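Local coordinates for filamentous hemagglutinin (Bordetella pertussis, PDB 1RWR), which is an adhesin whose secretion domain, a right-handed parallel beta-helix, probably directs its export across the outer membrane by the two-partner secretion pathway, at residues Ala224-His229 with Ser248-Ile253; Asn153-Gly158 with Val173-Gly178. All blocks are in the same frame, centred on the assembly; numbering follows the deposited sequence.

Interaction 1 of 2, residues Ala224-His229 with Ser248-Ile253; sequences AMYGKH and SSPSAI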
loop_
_atom_site.group_PDB
_atom_site.type_symbol
_atom_site.label_atom_id
_atom_site.label_comp_id
_atom_site.label_asym_id
_atom_site.label_seq_id
_atom_site.Cartn_x
_atom_site.Cartn_y
_atom_site.Cartn_z
ATOM N N ALA A 224 10.997 -3.554 -10.300
ATOM C CA ALA A 224 12.138 -3.517 -9.386
ATOM C C ALA A 224 11.746 -2.806 -8.088
ATOM O O ALA A 224 10.928 -1.900 -8.107
ATOM C CB ALA A 224 13.312 -2.808 -10.022
ATOM N N MET A 225 12.318 -3.249 -6.974
ATOM C CA MET A 225 12.023 -2.663 -5.665
ATOM C C MET A 225 13.289 -2.325 -4.903
ATOM O O MET A 225 14.274 -3.085 -4.941
ATOM C CB MET A 225 11.178 -3.612 -4.841
ATOM C CG MET A 225 9.919 -4.055 -5.512
ATOM S SD MET A 225 8.956 -5.191 -4.433
ATOM C CE MET A 225 9.357 -6.527 -4.922
ATOM N N TYR A 226 13.236 -1.194 -4.200
ATOM C CA TYR A 226 14.321 -0.728 -3.343
ATOM C C TYR A 226 13.697 -0.248 -2.033
ATOM O O TYR A 226 12.951 0.722 -2.008
ATOM C CB TYR A 226 15.099 0.330 -4.076
ATOM C CG TYR A 226 16.210 1.016 -3.299
ATOM C CD1 TYR A 226 17.215 0.271 -2.698
ATOM C CD2 TYR A 226 16.278 2.399 -3.209
ATOM C CE1 TYR A 226 18.244 0.886 -1.979
ATOM C CE2 TYR A 226 17.310 3.024 -2.480
ATOM C CZ TYR A 226 18.288 2.234 -1.878
ATOM O OH TYR A 226 19.349 2.764 -1.176
ATOM N N GLY A 227 13.975 -0.964 -0.943
ATOM C CA GLY A 227 13.365 -0.677 0.336
ATOM C C GLY A 227 14.270 -1.065 1.485
ATOM O O GLY A 227 15.182 -1.886 1.328
ATOM N N LYS A 228 14.054 -0.426 2.632
ATOM C CA LYS A 228 14.899 -0.618 3.811
ATOM C C LYS A 228 14.882 -2.075 4.251
ATOM O O LYS A 228 15.913 -2.675 4.493
ATOM C CB LYS A 228 14.458 0.349 4.945
ATOM C CG LYS A 228 15.279 0.253 6.205
ATOM C CD LYS A 228 15.020 1.426 7.118
ATOM C CE LYS A 228 13.647 1.371 7.726
ATOM N NZ LYS A 228 13.403 2.639 8.452
ATOM N N HIS A 229 13.685 -2.623 4.368
ATOM C CA HIS A 229 13.417 -4.030 4.391
ATOM C C HIS A 229 12.342 -4.251 3.346
ATOM O O HIS A 229 11.421 -3.432 3.227
ATOM C CB HIS A 229 12.862 -4.499 5.741
ATOM C CG HIS A 229 13.702 -4.095 6.912
ATOM N ND1 HIS A 229 13.559 -2.873 7.527
ATOM C CD2 HIS A 229 14.690 -4.742 7.584
ATOM C CE1 HIS A 229 14.430 -2.774 8.521
ATOM N NE2 HIS A 229 15.142 -3.886 8.564
ATOM N N SER A 248 16.451 -4.839 -4.083
ATOM C CA SER A 248 17.628 -4.264 -3.453
ATOM C C SER A 248 17.256 -3.726 -2.108
ATOM O O SER A 248 16.313 -2.961 -2.013
ATOM C CB SER A 248 18.189 -3.160 -4.375
ATOM O OG SER A 248 19.408 -2.638 -3.856
ATOM N N SER A 249 18.010 -4.064 -1.057
ATOM C CA SER A 249 17.690 -3.593 0.295
ATOM C C SER A 249 18.926 -3.467 1.187
ATOM O O SER A 249 19.779 -4.372 1.195
ATOM C CB SER A 249 16.737 -4.573 0.977
ATOM O OG SER A 249 16.600 -4.213 2.329
ATOM N N PRO A 250 19.054 -2.381 1.945
ATOM C CA PRO A 250 20.160 -2.321 2.905
ATOM C C PRO A 250 20.106 -3.394 3.971
ATOM O O PRO A 250 21.158 -3.765 4.474
ATOM C CB PRO A 250 20.026 -0.952 3.523
ATOM C CG PRO A 250 18.698 -0.547 3.265
ATOM C CD PRO A 250 18.327 -1.104 1.889
ATOM N N SER A 251 18.922 -3.851 4.369
ATOM C CA SER A 251 18.820 -4.592 5.630
ATOM C C SER A 251 18.132 -5.952 5.607
ATOM O O SER A 251 18.435 -6.791 6.439
ATOM C CB SER A 251 18.135 -3.712 6.672
ATOM O OG SER A 251 18.917 -2.560 6.926
ATOM N N ALA A 252 17.198 -6.190 4.690
ATOM C CA ALA A 252 16.572 -7.514 4.607
ATOM C C ALA A 252 15.679 -7.657 3.400
ATOM O O ALA A 252 14.949 -6.740 3.054
ATOM C CB ALA A 252 15.721 -7.835 5.848
ATOM N N ILE A 253 15.680 -8.865 2.854
ATOM C CA ILE A 253 14.664 -9.311 1.907
ATOM C C ILE A 253 14.129 -10.629 2.422
ATOM O O ILE A 253 14.895 -11.598 2.657
ATOM C CB ILE A 253 15.256 -9.452 0.484
ATOM C CG1 ILE A 253 15.656 -8.096 -0.096
ATOM C CG2 ILE A 253 14.287 -10.163 -0.470
ATOM C CD1 ILE A 253 16.526 -8.186 -1.348
#
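S249 is the knot of this contact, where two successive coils of the parallel beta-helix turn the same corner side by side. Its OG stands anti to its own backbone N (chi1 171°), which carries the hydroxyl across to the 224-229 chain. S249 OG lies 2.9 Å from G227 O and 2.7 Å from K228 O; its single proton may go to G227 O or to A252 O of its own coil. The same oxygen accepts from S251 N, closing an ST turn over P250, while S251 N also makes a weak bond to K228 O. The hydroxyl of this buried residue thus takes one N-H of its own turn and has carbonyls of both coils close by. Next to it P250 sets CD 3.3 Å from G227 O, with CG over K228. Before the corner the pairing is regular parallel beta: S248 N bonds to M225 O at 2.9 Å, and S248 O receives a longer bond from G227 N, 3.3 Å, both nearly along the C=O axes.

The outer side is looser. Y226 and S248 are on one face, with Y226 CD1 3.8 Å from S248 OG, and K228 reaches out to solvent. The H229 ring meets the A252 methyl with its edge, CD2 to CB 3.7 Å, and its ND1 is held by D183. Strand 225-226 lies between strands 173-174 and 247-249, while M225 turns inward onto I184 and L247.

Interaction 2 of 2, residues Asn153-Gly158 with Val173-Gly178; sequences NATGLG and VSSKQG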
loop_
_atom_site.group_PDB
_atom_site.type_symbol
_atom_site.label_atom_id
_atom_site.label_comp_id
_atom_site.label_asym_id
_atom_site.label_seq_id
_atom_site.Cartn_x
_atom_site.Cartn_y
_atom_site.Cartn_z
ATOM N N ASN A 153 6.796 6.150 -5.683
ATOM C CA ASN A 153 7.841 6.822 -4.911
ATOM C C ASN A 153 7.430 6.834 -3.434
ATOM O O ASN A 153 6.587 7.616 -3.041
ATOM C CB ASN A 153 7.986 8.263 -5.401
ATOM C CG ASN A 153 9.042 9.070 -4.622
ATOM O OD1 ASN A 153 9.090 10.328 -4.747
ATOM N ND2 ASN A 153 9.856 8.418 -3.871
ATOM N N ALA A 154 8.086 6.014 -2.638
ATOM C CA ALA A 154 7.780 5.837 -1.216
ATOM C C ALA A 154 8.594 6.739 -0.258
ATOM O O ALA A 154 8.505 6.590 0.965
ATOM C CB ALA A 154 7.972 4.394 -0.863
ATOM N N THR A 155 9.371 7.659 -0.830
ATOM C CA THR A 155 10.252 8.516 -0.073
ATOM C C THR A 155 9.453 9.207 1.024
ATOM O O THR A 155 8.403 9.795 0.744
ATOM C CB THR A 155 10.863 9.540 -0.976
ATOM O OG1 THR A 155 11.592 8.863 -2.021
ATOM C CG2 THR A 155 11.933 10.363 -0.204
ATOM N N GLY A 156 9.961 9.151 2.253
ATOM C CA GLY A 156 9.311 9.865 3.354
ATOM C C GLY A 156 8.359 9.038 4.198
ATOM O O GLY A 156 7.884 9.499 5.242
ATOM N N LEU A 157 8.041 7.839 3.727
ATOM C CA LEU A 157 7.186 6.899 4.468
ATOM C C LEU A 157 8.020 5.983 5.334
ATOM O O LEU A 157 9.153 5.576 4.980
ATOM C CB LEU A 157 6.419 6.011 3.492
ATOM C CG LEU A 157 5.514 6.691 2.477
ATOM C CD1 LEU A 157 4.991 5.696 1.442
ATOM C CD2 LEU A 157 4.352 7.398 3.181
ATOM N N GLY A 158 7.472 5.570 6.465
ATOM C CA GLY A 158 8.108 4.515 7.200
ATOM C C GLY A 158 7.980 3.176 6.489
ATOM O O GLY A 158 8.954 2.419 6.360
ATOM N N VAL A 173 8.994 0.260 -7.237
ATOM C CA VAL A 173 8.643 0.800 -5.933
ATOM C C VAL A 173 9.958 1.115 -5.270
ATOM O O VAL A 173 10.787 0.210 -5.076
ATOM C CB VAL A 173 7.869 -0.219 -5.139
ATOM C CG1 VAL A 173 7.552 0.286 -3.740
ATOM C CG2 VAL A 173 6.595 -0.573 -5.881
ATOM N N SER A 174 10.203 2.387 -4.992
ATOM C CA SER A 174 11.505 2.796 -4.443
ATOM C C SER A 174 11.405 4.080 -3.680
ATOM O O SER A 174 10.410 4.798 -3.730
ATOM C CB SER A 174 12.548 2.995 -5.552
ATOM O OG SER A 174 12.137 4.109 -6.310
ATOM N N SER A 175 12.450 4.382 -2.943
ATOM C CA SER A 175 12.604 5.697 -2.412
ATOM C C SER A 175 13.813 6.288 -3.125
ATOM O O SER A 175 14.681 5.569 -3.610
ATOM C CB SER A 175 12.835 5.698 -0.913
ATOM O OG SER A 175 11.741 5.104 -0.220
ATOM N N LYS A 176 13.888 7.604 -3.114
ATOM C CA LYS A 176 14.914 8.284 -3.892
ATOM C C LYS A 176 16.275 8.098 -3.277
ATOM O O LYS A 176 16.451 7.998 -2.050
ATOM C CB LYS A 176 14.558 9.759 -4.058
ATOM C CG LYS A 176 13.322 9.932 -4.877
ATOM C CD LYS A 176 13.045 11.401 -5.172
ATOM C CE LYS A 176 12.415 11.584 -6.543
ATOM N NZ LYS A 176 11.117 10.916 -6.689
ATOM N N GLN A 177 17.257 8.075 -4.181
ATOM C CA GLN A 177 18.617 7.719 -3.871
ATOM C C GLN A 177 19.131 8.625 -2.744
ATOM O O GLN A 177 19.028 9.851 -2.809
ATOM C CB GLN A 177 19.473 7.839 -5.164
ATOM C CG GLN A 177 20.803 7.103 -5.085
ATOM C CD GLN A 177 20.632 5.647 -5.393
ATOM O OE1 GLN A 177 20.694 4.801 -4.484
ATOM N NE2 GLN A 177 20.355 5.347 -6.639
ATOM N N GLY A 178 19.615 8.004 -1.673
ATOM C CA GLY A 178 20.122 8.748 -0.530
ATOM C C GLY A 178 19.124 9.397 0.416
ATOM O O GLY A 178 19.541 10.043 1.393
#
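N153 and K176 cross at about a right angle on the outer face of the coil, tip to tip. The lysine starts with CG beside its backbone N, then bends at chi3 (146°) and again at chi4, so that its chain curls back over the asparagine. K176 NZ makes a hydrogen bond of 2.9 Å to N153 OD1, from well above the carbonyl plane rather than along a lone pair. The asparagine amide is fixed from its other end: CG is anti to the backbone N (chi1 178°), and N153 ND2 donates within its own amide plane to T155 OG1, 2.6 Å away. T155 has OG1 beside its backbone N, which turns the hydroxyl to the 173-178 chain, where T155 OG1 accepts a second bond from K176 N at 2.8 Å. Two donors, one from each segment, therefore grip this oxygen.

Here two coils of the parallel beta-helix leave their short strands, 152-153 and 173-174. Their pairing is carried by the straight bond from A154 N to S174 O, 2.8 Å and 169° at the hydrogen, after which the first chain goes into a type II turn from A154 to L157. G156 sits at the third position of that turn with positive phi. S175 packs alongside T155, CB 3.6 Å from T155 OG1; its own hydroxyl, beside the backbone N, bonds to A182 N.

In the fold
Both interactions join parallel coils where short strands run into a turn, and they are consecutive in the stack: strand 173-174 of interaction 2 pairs with strand 225-226 of interaction 1. The probable hydrogen bonds from Y226 N to V173 O and from V173 N to A224 O, each 3.0 Å, make that seam, and Y226 CD2 packs on S175 O nearby. Both contacts are partly buried, with centres about 11 Å apart. Their chemistry differs: in interaction 1 a serine hydroxyl sits among backbone groups, accepting one N-H and facing carbonyls of both coils, whereas interaction 2 adds, to a backbone bond, an exposed lysine bonded to asparagine and a threonine hydroxyl that takes a backbone N-H.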